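Local coordinates for glucose-6-phosphate isomerase (Chlamydia trachomatis D/UW-3/CX, PDB 6OTU), which catalyses the reversible isomerization of glucose-6-phosphate to fructose-6-phosphate, at residues M87-M93 / R104-T109; A135-A139 / Y287-I291; F149-I155 / D178-V184; E292-A297 / P466-S471. All coordinates share one frame; numbering follows the deposited sequence.

Contact 1 (M87-M93 / R104-T109)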
loop_
_atom_site.group_PDB
_atom_site.type_symbol
_atom_site.label_atom_id
_atom_site.label_comp_id
_atom_site.label_asym_id
_atom_site.label_seq_id
_atom_site.Cartn_x
_atom_site.Cartn_y
_atom_site.Cartn_z
ATOM N N MET A 87 3.510 29.623 9.490
ATOM C CA MET A 87 3.902 28.306 9.988
ATOM C C MET A 87 5.402 28.247 10.243
ATOM O O MET A 87 5.849 27.874 11.342
ATOM C CB MET A 87 3.487 27.226 8.984
ATOM C CG MET A 87 3.652 25.808 9.490
ATOM S SD MET A 87 3.441 24.511 8.228
ATOM C CE MET A 87 5.057 24.544 7.427
ATOM N N GLN A 88 6.200 28.641 9.238
ATOM C CA GLN A 88 7.648 28.528 9.364
ATOM C C GLN A 88 8.217 29.518 10.374
ATOM O O GLN A 88 9.285 29.265 10.949
ATOM C CB GLN A 88 8.316 28.729 8.003
ATOM C CG GLN A 88 8.066 27.599 6.996
ATOM C CD GLN A 88 8.968 27.718 5.779
ATOM O OE1 GLN A 88 10.150 28.058 5.894
ATOM N NE2 GLN A 88 8.411 27.460 4.608
ATOM N N GLN A 89 7.548 30.651 10.593
ATOM C CA GLN A 89 8.078 31.652 11.507
ATOM C C GLN A 89 7.700 31.356 12.955
ATOM O O GLN A 89 8.272 31.967 13.868
ATOM C CB GLN A 89 7.592 33.061 11.114
ATOM C CG GLN A 89 8.119 33.610 9.779
ATOM C CD GLN A 89 9.566 34.119 9.845
ATOM O OE1 GLN A 89 9.988 34.732 10.838
ATOM N NE2 GLN A 89 10.326 33.882 8.773
ATOM N N GLY A 90 6.752 30.447 13.172
ATOM C CA GLY A 90 6.390 29.996 14.494
ATOM C C GLY A 90 4.998 30.355 14.987
ATOM O O GLY A 90 4.735 30.188 16.185
ATOM N N ALA A 91 4.093 30.818 14.123
ATOM C CA ALA A 91 2.755 31.189 14.582
ATOM C C ALA A 91 1.964 29.962 15.062
ATOM O O ALA A 91 2.276 28.810 14.737
ATOM C CB ALA A 91 1.982 31.910 13.474
ATOM N N ILE A 92 0.918 30.225 15.844
ATOM C CA ILE A 92 0.062 29.158 16.368
ATOM C C ILE A 92 -0.872 28.636 15.276
ATOM O O ILE A 92 -2.023 29.075 15.166
ATOM C CB ILE A 92 -0.745 29.648 17.587
ATOM C CG1 ILE A 92 0.170 30.363 18.585
ATOM C CG2 ILE A 92 -1.472 28.485 18.249
ATOM C CD1 ILE A 92 1.048 29.416 19.387
ATOM N N MET A 93 -0.404 27.679 14.478
ATOM C CA MET A 93 -1.231 27.136 13.410
ATOM C C MET A 93 -2.018 25.895 13.827
ATOM O O MET A 93 -3.030 25.571 13.197
ATOM C CB MET A 93 -0.361 26.817 12.184
ATOM C CG MET A 93 0.557 27.965 11.747
ATOM S SD MET A 93 -0.330 29.383 11.044
ATOM C CE MET A 93 -1.103 28.624 9.606
ATOM N N ARG A 104 -0.888 25.298 19.439
ATOM C CA ARG A 104 0.562 25.402 19.537
ATOM C C ARG A 104 1.137 25.625 18.149
ATOM O O ARG A 104 0.433 25.470 17.145
ATOM C CB ARG A 104 1.168 24.153 20.193
ATOM C CG ARG A 104 0.826 22.853 19.537
ATOM C CD ARG A 104 0.843 21.766 20.594
ATOM N NE ARG A 104 1.078 20.442 20.040
ATOM C CZ ARG A 104 0.958 19.311 20.732
ATOM N NH1 ARG A 104 0.607 19.341 22.013
ATOM N NH2 ARG A 104 1.185 18.146 20.136
ATOM N N PRO A 105 2.407 26.027 18.060
ATOM C CA PRO A 105 3.054 26.166 16.748
ATOM C C PRO A 105 3.332 24.820 16.093
ATOM O O PRO A 105 3.195 23.748 16.687
ATOM C CB PRO A 105 4.367 26.892 17.063
ATOM C CG PRO A 105 4.573 26.719 18.520
ATOM C CD PRO A 105 3.217 26.631 19.132
ATOM N N VAL A 106 3.769 24.916 14.834
ATOM C CA VAL A 106 3.990 23.806 13.911
ATOM C C VAL A 106 5.364 24.008 13.283
ATOM O O VAL A 106 5.523 24.808 12.351
ATOM C CB VAL A 106 2.867 23.767 12.854
ATOM C CG1 VAL A 106 3.116 22.711 11.797
ATOM C CG2 VAL A 106 1.521 23.578 13.542
ATOM N N LEU A 107 6.379 23.311 13.800
ATOM C CA LEU A 107 7.746 23.780 13.601
ATOM C C LEU A 107 8.701 22.686 13.121
ATOM O O LEU A 107 9.900 22.730 13.420
ATOM C CB LEU A 107 8.260 24.429 14.887
ATOM C CG LEU A 107 7.806 25.886 15.013
ATOM C CD1 LEU A 107 8.028 26.409 16.432
ATOM C CD2 LEU A 107 8.569 26.729 13.992
ATOM N N HIS A 108 8.212 21.725 12.331
ATOM C CA HIS A 108 9.131 20.754 11.743
ATOM C C HIS A 108 10.142 21.416 10.795
ATOM O O HIS A 108 11.284 20.947 10.706
ATOM C CB HIS A 108 8.356 19.640 11.037
ATOM C CG HIS A 108 7.306 20.135 10.093
ATOM N ND1 HIS A 108 6.083 20.608 10.520
ATOM C CD2 HIS A 108 7.294 20.225 8.742
ATOM C CE1 HIS A 108 5.365 20.969 9.471
ATOM N NE2 HIS A 108 6.082 20.757 8.382
ATOM N N THR A 109 9.780 22.527 10.127
ATOM C CA THR A 109 10.770 23.216 9.289
ATOM C C THR A 109 11.954 23.738 10.107
ATOM O O THR A 109 13.083 23.803 9.603
ATOM C CB THR A 109 10.136 24.377 8.501
ATOM O OG1 THR A 109 9.495 25.302 9.385
ATOM C CG2 THR A 109 9.127 23.864 7.473
HETATM O O HOH W 1 4.038 27.391 13.735
#
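Met87 and Val106 meet in the close-packed half of this contact, where the last turn of helix 80-89 settles against the loop 104-109. The Met87 side chain leaves the backbone with CG anti to N (chi1 -171°) and stays extended as far as SD, so that CG lies 3.9 Å from Val106 CG1; the bend at the thioether then turns CE to the ring of His108 and the methyl of Thr109. CE is 4.0 Å from His108 NE2, reaching the ring obliquely. Next to it the aliphatic part of Gln88 crosses Thr109 at about a right angle, CG 3.6 Å from OG1, while its NE2 is hydrogen-bonded to the carbonyl of Asp301.

No direct hydrogen bond joins the two segments. A water does the work instead: it accepts from Val106 N at 2.7 Å and lies within donating distance of the carbonyls of Met87 and Ala91. The helix ends in a Schellman motif at Gly90, whose positive phi (113°) turns the chain so that its carbonyl O comes 3.4 Å from Pro105 CB.

The solvent side is more exposed and its contacts fewer, though still close: Ile92, the centre of an inverse gamma turn, lies side by side with Pro105, its CD1 3.5 Å from Pro105 CD, and its CG2 rests against the backbone of Arg104.

Helix 466-487 backs the buried half, with Phe485 against Met87 and Met93 and His478 against Thr109, while Leu107 turns to helix 122-148 and packs on Ala124 and Ile127.

Contact 2 (A135-A139 / Y287-I291); sequences ALRLA and YEAFI
Tyr287 lays its ring against Ala139 in a near-antiparallel helix pair of the phosphoglucose isomerase (SIS-clan) fold. The pair joins helix 122-148, which leads into strand 151-155 of the five-stranded parallel sheet, to helix 287-303; the short segments run at 154° with their axes 10.8 Å apart, wide enough to hold an aromatic layer between them.

The leading interaction is a CH-pi contact. Ala139 CB stands almost on the normal of the Tyr287 ring, 3.6 Å from its centroid, and Ile291 CG1 of the tyrosine's own helix lies over the opposite face nearer the rim. The ring is thus sandwiched between two aliphatic groups. Tyr287 reaches across because its CG is anti to the backbone N (chi1 -180°).

Apolar contacts fill in beside it. Leu138 CD2 comes to the edge of the Tyr287 ring and meets Phe290 CD2 at 4.1 Å, the leucine and phenylalanine side chains crossing at about a right angle. Behind Leu138 stand Met275 and Val279 of helix 275-285, and Trp114 packs on both Ala135 and Tyr287.

Polar atoms contribute no hydrogen bond between the segments. The carbonyl O of Ala135 accepts from Ala139 N within its helix, and that same oxygen lies 3.2 Å from Tyr287 CE1, oblique to the ring.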
loop_
_atom_site.group_PDB
_atom_site.type_symbol
_atom_site.label_atom_id
_atom_site.label_comp_id
_atom_site.label_asym_id
_atom_site.label_seq_id
_atom_site.Cartn_x
_atom_site.Cartn_y
_atom_site.Cartn_z
ATOM N N ALA A 135 21.809 17.789 17.074
ATOM C CA ALA A 135 22.607 17.211 15.995
ATOM C C ALA A 135 24.081 17.087 16.381
ATOM O O ALA A 135 24.725 16.080 16.072
ATOM C CB ALA A 135 22.453 18.057 14.736
ATOM N N LEU A 136 24.641 18.092 17.057
ATOM C CA LEU A 136 26.029 17.942 17.469
ATOM C C LEU A 136 26.161 16.887 18.558
ATOM O O LEU A 136 27.178 16.184 18.624
ATOM C CB LEU A 136 26.616 19.282 17.917
ATOM C CG LEU A 136 26.401 20.419 16.908
ATOM C CD1 LEU A 136 26.289 21.766 17.616
ATOM C CD2 LEU A 136 27.471 20.442 15.803
ATOM N N ARG A 137 25.137 16.736 19.397
ATOM C CA ARG A 137 25.151 15.613 20.320
ATOM C C ARG A 137 25.053 14.298 19.567
ATOM O O ARG A 137 25.647 13.305 19.988
ATOM C CB ARG A 137 24.022 15.755 21.339
ATOM C CG ARG A 137 24.248 16.905 22.310
ATOM C CD ARG A 137 23.125 17.021 23.313
ATOM N NE ARG A 137 22.940 15.761 24.013
ATOM C CZ ARG A 137 21.831 15.033 23.957
ATOM N NH1 ARG A 137 21.765 13.894 24.629
ATOM N NH2 ARG A 137 20.795 15.444 23.242
ATOM N N LEU A 138 24.341 14.285 18.436
ATOM C CA LEU A 138 24.246 13.083 17.612
ATOM C C LEU A 138 25.595 12.740 16.995
ATOM O O LEU A 138 26.047 11.592 17.071
ATOM C CB LEU A 138 23.181 13.268 16.523
ATOM C CG LEU A 138 22.933 12.124 15.540
ATOM C CD1 LEU A 138 22.380 10.906 16.254
ATOM C CD2 LEU A 138 21.996 12.560 14.408
ATOM N N ALA A 139 26.256 13.726 16.382
ATOM C CA ALA A 139 27.575 13.481 15.805
ATOM C C ALA A 139 28.530 12.885 16.835
ATOM O O ALA A 139 29.237 11.916 16.543
ATOM C CB ALA A 139 28.148 14.772 15.226
ATOM N N TYR A 287 26.942 10.544 10.117
ATOM C CA TYR A 287 26.387 11.869 10.403
ATOM C C TYR A 287 26.220 12.723 9.148
ATOM O O TYR A 287 25.152 13.308 8.921
ATOM C CB TYR A 287 27.284 12.595 11.406
ATOM C CG TYR A 287 26.813 13.983 11.793
ATOM C CD1 TYR A 287 25.719 14.152 12.617
ATOM C CD2 TYR A 287 27.485 15.124 11.355
ATOM C CE1 TYR A 287 25.293 15.421 12.995
ATOM C CE2 TYR A 287 27.065 16.400 11.727
ATOM C CZ TYR A 287 25.963 16.537 12.549
ATOM O OH TYR A 287 25.513 17.783 12.934
ATOM N N GLU A 288 27.280 12.821 8.337
ATOM C CA GLU A 288 27.279 13.715 7.181
ATOM C C GLU A 288 26.126 13.413 6.233
ATOM O O GLU A 288 25.607 14.325 5.582
ATOM C CB GLU A 288 28.620 13.622 6.442
ATOM N N ALA A 289 25.704 12.149 6.142
ATOM C CA ALA A 289 24.574 11.828 5.276
ATOM C C ALA A 289 23.275 12.404 5.835
ATOM O O ALA A 289 22.421 12.878 5.070
ATOM C CB ALA A 289 24.463 10.314 5.083
ATOM N N PHE A 290 23.115 12.392 7.166
ATOM C CA PHE A 290 21.924 13.006 7.758
ATOM C C PHE A 290 21.903 14.520 7.531
ATOM O O PHE A 290 20.842 15.101 7.277
ATOM C CB PHE A 290 21.829 12.672 9.250
ATOM C CG PHE A 290 20.701 13.367 9.957
ATOM C CD1 PHE A 290 19.382 13.024 9.697
ATOM C CD2 PHE A 290 20.952 14.364 10.885
ATOM C CE1 PHE A 290 18.332 13.667 10.354
ATOM C CE2 PHE A 290 19.904 15.012 11.554
ATOM C CZ PHE A 290 18.598 14.663 11.282
ATOM N N ILE A 291 23.067 15.173 7.581
ATOM C CA ILE A 291 23.116 16.607 7.308
ATOM C C ILE A 291 22.736 16.902 5.852
ATOM O O ILE A 291 22.032 17.883 5.561
ATOM C CB ILE A 291 24.509 17.158 7.668
ATOM C CG1 ILE A 291 24.767 17.008 9.173
ATOM C CG2 ILE A 291 24.657 18.610 7.207
ATOM C CD1 ILE A 291 23.663 17.572 10.015
#

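Contact 3 (F149-I155 / D178-V184); sequences FSTLVQI and DKRIFFV
Ser150 O accepts from Arg180 N at 2.9 Å and opens a ladder of five backbone hydrogen bonds between parallel strands 151-155 and 180-184, in register from Thr151 with Arg180 to Ile155 with Val184 and twisted by -17°. The two strands belong to a beta-alpha-beta unit with helix 162-172; strand 180-184 is an edge strand of the five-stranded parallel sheet within this chain.

On the face of Leu152 and Gln154, Ile181 folds its CD1 onto Leu152 CB at 3.7 Å, and Phe183 CD2 rests as close to Gln154 CB. Gln154 sends its amide on, NE2 donating to the carbonyl of Ser160. The other face carries Val153 CG1 against Val184 CG2, 3.8 Å apart, with Thr151 CG2 at the edge of the Phe182 ring. Arg180 runs alongside Thr151 and bends at chi3 (73°), its NH1 bonded to Glu198 O and weakly to a water that also binds Thr151 OG1.

At the strand entrance Lys179 NZ donates to Phe149 O at 2.7 Å and also to the carbonyl of Arg146. The ammonium group thereby ties two carbonyls at the end of helix 122-148, where its positive charge would probably be favoured by the helix dipole.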
loop_
_atom_site.group_PDB
_atom_site.type_symbol
_atom_site.label_atom_id
_atom_site.label_comp_id
_atom_site.label_asym_id
_atom_site.label_seq_id
_atom_site.Cartn_x
_atom_site.Cartn_y
_atom_site.Cartn_z
ATOM N N PHE A 149 28.316 -1.048 17.623
ATOM C CA PHE A 149 27.131 -1.812 17.237
ATOM C C PHE A 149 27.058 -2.010 15.727
ATOM O O PHE A 149 27.345 -1.095 14.947
ATOM C CB PHE A 149 25.851 -1.125 17.698
ATOM C CG PHE A 149 25.859 -0.730 19.151
ATOM C CD1 PHE A 149 25.494 -1.638 20.133
ATOM C CD2 PHE A 149 26.217 0.550 19.530
ATOM C CE1 PHE A 149 25.486 -1.267 21.475
ATOM C CE2 PHE A 149 26.214 0.921 20.869
ATOM C CZ PHE A 149 25.851 0.018 21.839
ATOM N N SER A 150 26.644 -3.209 15.323
ATOM C CA SER A 150 26.375 -3.532 13.932
ATOM C C SER A 150 24.900 -3.418 13.571
ATOM O O SER A 150 24.571 -3.394 12.383
ATOM C CB SER A 150 26.858 -4.960 13.651
ATOM O OG SER A 150 26.159 -5.859 14.496
ATOM N N THR A 151 24.019 -3.312 14.562
ATOM C CA THR A 151 22.586 -3.524 14.400
ATOM C C THR A 151 21.804 -2.470 15.168
ATOM O O THR A 151 22.066 -2.249 16.353
ATOM C CB THR A 151 22.216 -4.919 14.912
ATOM O OG1 THR A 151 22.994 -5.890 14.202
ATOM C CG2 THR A 151 20.738 -5.201 14.727
ATOM N N LEU A 152 20.833 -1.841 14.512
ATOM C CA LEU A 152 19.946 -0.884 15.166
ATOM C C LEU A 152 18.499 -1.337 14.995
ATOM O O LEU A 152 18.084 -1.699 13.886
ATOM C CB LEU A 152 20.139 0.538 14.602
ATOM C CG LEU A 152 19.387 1.656 15.343
ATOM C CD1 LEU A 152 20.191 2.925 15.354
ATOM C CD2 LEU A 152 17.998 1.925 14.761
ATOM N N VAL A 153 17.731 -1.296 16.086
ATOM C CA VAL A 153 16.312 -1.670 16.086
ATOM C C VAL A 153 15.498 -0.470 16.545
ATOM O O VAL A 153 15.587 -0.060 17.707
ATOM C CB VAL A 153 16.030 -2.878 16.986
ATOM C CG1 VAL A 153 14.529 -3.164 17.016
ATOM C CG2 VAL A 153 16.813 -4.099 16.500
ATOM N N GLN A 154 14.704 0.098 15.649
ATOM C CA GLN A 154 13.852 1.221 16.010
ATOM C C GLN A 154 12.507 0.688 16.479
ATOM O O GLN A 154 11.786 0.049 15.707
ATOM C CB GLN A 154 13.663 2.180 14.840
ATOM C CG GLN A 154 12.820 3.390 15.183
ATOM C CD GLN A 154 13.388 4.696 14.638
ATOM O OE1 GLN A 154 14.612 4.896 14.590
ATOM N NE2 GLN A 154 12.496 5.603 14.242
ATOM N N ILE A 155 12.189 0.941 17.743
ATOM C CA ILE A 155 10.898 0.624 18.335
ATOM C C ILE A 155 10.069 1.899 18.320
ATOM O O ILE A 155 10.456 2.909 18.917
ATOM C CB ILE A 155 11.049 0.078 19.768
ATOM C CG1 ILE A 155 11.823 -1.247 19.766
ATOM C CG2 ILE A 155 9.686 -0.083 20.429
ATOM C CD1 ILE A 155 12.003 -1.875 21.138
ATOM N N ASP A 178 27.360 -1.206 6.459
ATOM C CA ASP A 178 27.255 -2.596 6.899
ATOM C C ASP A 178 26.311 -2.760 8.092
ATOM O O ASP A 178 26.240 -3.847 8.673
ATOM C CB ASP A 178 28.643 -3.160 7.236
ATOM C CG ASP A 178 29.416 -2.302 8.252
ATOM O OD1 ASP A 178 29.008 -1.152 8.543
ATOM O OD2 ASP A 178 30.450 -2.789 8.765
ATOM N N LYS A 179 25.589 -1.704 8.471
ATOM C CA LYS A 179 24.643 -1.782 9.576
ATOM C C LYS A 179 23.395 -2.538 9.161
ATOM O O LYS A 179 22.908 -2.404 8.033
ATOM C CB LYS A 179 24.248 -0.384 10.051
ATOM C CG LYS A 179 25.423 0.473 10.468
ATOM C CD LYS A 179 26.366 -0.305 11.386
ATOM C CE LYS A 179 27.523 0.593 11.849
ATOM N NZ LYS A 179 28.492 -0.109 12.749
ATOM N N ARG A 180 22.871 -3.332 10.084
ATOM C CA ARG A 180 21.590 -3.987 9.908
ATOM C C ARG A 180 20.534 -3.235 10.710
ATOM O O ARG A 180 20.742 -2.934 11.894
ATOM C CB ARG A 180 21.674 -5.443 10.348
ATOM C CG ARG A 180 22.917 -6.169 9.863
ATOM C CD ARG A 180 22.997 -7.532 10.536
ATOM N NE ARG A 180 22.009 -8.475 10.010
ATOM C CZ ARG A 180 21.349 -9.366 10.748
ATOM N NH1 ARG A 180 21.557 -9.432 12.060
ATOM N NH2 ARG A 180 20.483 -10.198 10.174
ATOM N N ILE A 181 19.407 -2.932 10.059
ATOM C CA ILE A 181 18.425 -1.977 10.560
ATOM C C ILE A 181 17.051 -2.631 10.535
ATOM O O ILE A 181 16.628 -3.167 9.504
ATOM C CB ILE A 181 18.429 -0.671 9.737
ATOM C CG1 ILE A 181 19.860 -0.130 9.587
ATOM C CG2 ILE A 181 17.514 0.375 10.353
ATOM C CD1 ILE A 181 20.468 0.362 10.875
ATOM N N PHE A 182 16.356 -2.588 11.671
ATOM C CA PHE A 182 15.035 -3.184 11.810
ATOM C C PHE A 182 14.084 -2.183 12.445
ATOM O O PHE A 182 14.495 -1.268 13.171
ATOM C CB PHE A 182 15.080 -4.467 12.665
ATOM C CG PHE A 182 15.990 -5.525 12.114
ATOM C CD1 PHE A 182 17.336 -5.543 12.447
ATOM C CD2 PHE A 182 15.501 -6.489 11.240
ATOM C CE1 PHE A 182 18.178 -6.506 11.919
ATOM C CE2 PHE A 182 16.335 -7.463 10.711
ATOM C CZ PHE A 182 17.676 -7.474 11.052
ATOM N N PHE A 183 12.795 -2.374 12.171
ATOM C CA PHE A 183 11.738 -1.565 12.768
ATOM C C PHE A 183 10.738 -2.489 13.430
ATOM O O PHE A 183 10.189 -3.381 12.779
ATOM C CB PHE A 183 11.038 -0.682 11.731
ATOM C CG PHE A 183 11.963 0.259 11.039
ATOM C CD1 PHE A 183 12.696 -0.158 9.941
ATOM C CD2 PHE A 183 12.123 1.561 11.499
ATOM C CE1 PHE A 183 13.567 0.717 9.306
ATOM C CE2 PHE A 183 12.986 2.441 10.858
ATOM C CZ PHE A 183 13.709 2.014 9.758
ATOM N N VAL A 184 10.510 -2.273 14.722
ATOM C CA VAL A 184 9.500 -2.990 15.490
ATOM C C VAL A 184 8.434 -1.969 15.876
ATOM O O VAL A 184 8.716 -1.002 16.597
ATOM C CB VAL A 184 10.114 -3.677 16.723
ATOM C CG1 VAL A 184 9.042 -4.306 17.616
ATOM C CG2 VAL A 184 11.120 -4.716 16.291
HETATM O O HOH W 2 22.670 -8.733 14.534
#

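Contact 4 (E292-A297 / P466-S471)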
loop_
_atom_site.group_PDB
_atom_site.type_symbol
_atom_site.label_atom_id
_atom_site.label_comp_id
_atom_site.label_asym_id
_atom_site.label_seq_id
_atom_site.Cartn_x
_atom_site.Cartn_y
_atom_site.Cartn_z
ATOM N N GLU A 292 23.204 16.074 4.911
ATOM C CA GLU A 292 22.818 16.261 3.515
ATOM C C GLU A 292 21.315 16.123 3.348
ATOM O O GLU A 292 20.690 16.887 2.600
ATOM C CB GLU A 292 23.537 15.256 2.621
ATOM C CG GLU A 292 25.029 15.421 2.599
ATOM C CD GLU A 292 25.697 14.390 1.718
ATOM O OE1 GLU A 292 26.947 14.397 1.647
ATOM O OE2 GLU A 292 24.968 13.575 1.101
ATOM N N PHE A 293 20.726 15.139 4.034
ATOM C CA PHE A 293 19.276 14.979 4.075
ATOM C C PHE A 293 18.590 16.241 4.603
ATOM O O PHE A 293 17.574 16.677 4.047
ATOM C CB PHE A 293 18.965 13.756 4.942
ATOM C CG PHE A 293 17.535 13.630 5.394
ATOM C CD1 PHE A 293 16.515 13.390 4.486
ATOM C CD2 PHE A 293 17.229 13.666 6.747
ATOM C CE1 PHE A 293 15.191 13.211 4.911
ATOM C CE2 PHE A 293 15.925 13.513 7.185
ATOM C CZ PHE A 293 14.892 13.279 6.259
ATOM N N LEU A 294 19.138 16.843 5.675
ATOM C CA LEU A 294 18.574 18.083 6.210
ATOM C C LEU A 294 18.711 19.235 5.219
ATOM O O LEU A 294 17.785 20.044 5.077
ATOM C CB LEU A 294 19.240 18.469 7.544
ATOM C CG LEU A 294 19.059 17.596 8.795
ATOM C CD1 LEU A 294 19.548 18.297 10.092
ATOM C CD2 LEU A 294 17.613 17.083 8.936
ATOM N N GLN A 295 19.862 19.347 4.544
ATOM C CA GLN A 295 20.030 20.432 3.579
ATOM C C GLN A 295 19.016 20.326 2.443
ATOM O O GLN A 295 18.486 21.343 1.983
ATOM C CB GLN A 295 21.459 20.443 3.040
ATOM C CG GLN A 295 22.480 20.844 4.102
ATOM C CD GLN A 295 23.919 20.643 3.652
ATOM O OE1 GLN A 295 24.261 19.638 3.020
ATOM N NE2 GLN A 295 24.774 21.605 3.982
ATOM N N GLY A 296 18.693 19.102 2.009
ATOM C CA GLY A 296 17.695 18.945 0.957
ATOM C C GLY A 296 16.315 19.411 1.384
ATOM O O GLY A 296 15.608 20.079 0.627
ATOM N N ALA A 297 15.916 19.070 2.605
ATOM C CA ALA A 297 14.648 19.558 3.135
ATOM C C ALA A 297 14.658 21.082 3.309
ATOM O O ALA A 297 13.733 21.777 2.866
ATOM C CB ALA A 297 14.347 18.848 4.452
ATOM N N PRO A 466 20.679 11.217 -0.525
ATOM C CA PRO A 466 20.233 11.826 0.745
ATOM C C PRO A 466 19.605 13.198 0.554
ATOM O O PRO A 466 18.519 13.461 1.079
ATOM C CB PRO A 466 21.527 11.890 1.573
ATOM C CG PRO A 466 22.321 10.727 1.085
ATOM C CD PRO A 466 21.990 10.559 -0.391
ATOM N N ARG A 467 20.258 14.080 -0.205
ATOM C CA ARG A 467 19.727 15.426 -0.411
ATOM C C ARG A 467 18.363 15.382 -1.093
ATOM O O ARG A 467 17.396 15.999 -0.623
ATOM C CB ARG A 467 20.712 16.255 -1.240
ATOM C CG ARG A 467 20.215 17.659 -1.485
ATOM C CD ARG A 467 21.266 18.581 -2.077
ATOM N NE ARG A 467 20.701 19.919 -2.252
ATOM C CZ ARG A 467 21.000 20.969 -1.492
ATOM N NH1 ARG A 467 21.887 20.857 -0.502
ATOM N NH2 ARG A 467 20.425 22.142 -1.735
ATOM N N ILE A 468 18.266 14.623 -2.193
ATOM C CA ILE A 468 17.023 14.536 -2.952
ATOM C C ILE A 468 15.921 13.882 -2.117
ATOM O O ILE A 468 14.754 14.292 -2.180
ATOM C CB ILE A 468 17.264 13.788 -4.279
ATOM C CG1 ILE A 468 18.139 14.622 -5.215
ATOM C CG2 ILE A 468 15.939 13.440 -4.950
ATOM C CD1 ILE A 468 17.462 15.884 -5.740
ATOM N N ALA A 469 16.265 12.855 -1.329
ATOM C CA ALA A 469 15.298 12.285 -0.393
ATOM C C ALA A 469 14.752 13.350 0.549
ATOM O O ALA A 469 13.539 13.416 0.788
ATOM C CB ALA A 469 15.929 11.148 0.415
ATOM N N GLY A 470 15.631 14.203 1.079
ATOM C CA GLY A 470 15.175 15.280 1.946
ATOM C C GLY A 470 14.296 16.288 1.226
ATOM O O GLY A 470 13.308 16.768 1.782
ATOM N N SER A 471 14.644 16.629 -0.016
ATOM C CA SER A 471 13.805 17.554 -0.767
ATOM C C SER A 471 12.441 16.939 -1.060
ATOM O O SER A 471 11.412 17.618 -0.949
ATOM C CB SER A 471 14.513 17.967 -2.061
ATOM O OG SER A 471 15.682 18.721 -1.772
HETATM O O HOH W 3 23.108 13.536 -0.946
#
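Ser471 hooks its hydroxyl onto helix 287-303: OG donates to Gly296 O at 2.8 Å. Its chi1 of -66° holds OG beside the backbone N and anti to the carbonyl carbon, and from there it arrives from above the carbonyl plane, 46° out of it, well off the C=O axis.

Arg467 is the longest arm. CG leaves anti to the backbone N and the chain stays extended to NE, so CG passes Gly296 CA at 3.7 Å and the guanidinium comes to lie with one face over the peptide between Gln295 and Gly296; NH1 reaches Gln295 CB at 3.6 Å. Exposed Glu292 lies alongside Pro466, pointing the same way, with OE2 close to both CB and CG of the proline. A water links that carboxylate oxygen to Arg467 N.

Phe293 plugs the buried side. Its ring edge faces Pro466 O in plane, while CD1 touches Gly470 CA at 3.4 Å; Met167 and Met171 of helix 162-172 also pack on the ring.

Between these side chains the backbones themselves meet. Having no side chain, Gly296 and Gly470 let the two helices close until their CA atoms sit against carbonyl oxygens of the facing helix. CA-H...O contacts result in both directions, among them Gly296 CA to Arg467 O at 3.4 Å and Gly470 CA to Phe293 O at 3.5 Å. Axes only 6.4 Å apart, crossing at -40° with glycines at the crossing and CA-H...O contacts, are the signature of a close, glycine-mediated helix pair.

Contact 4 is the most buried of the four and lies closest to the centre of the chain, whereas contacts 1, 2 and 3 are only partly buried. Contacts 2 and 4 share helix 287-303 and touch where Ala289 O meets Pro466 CB at 3.7 Å, yet they pack differently: an aromatic spacer keeps the helices of contact 2 wide apart, and glycines bring those of contact 4 backbone to backbone. Both strands of contact 3 lie in the chain between the two helices of contact 2, strand 151-155 coming directly after helix 122-148, and contact 3 relies on repeated backbone hydrogen bonds. Contact 1, a helix end against a loop, depends on a bridging water and thioether packing, and helix 466-487 of contact 4 also backs it.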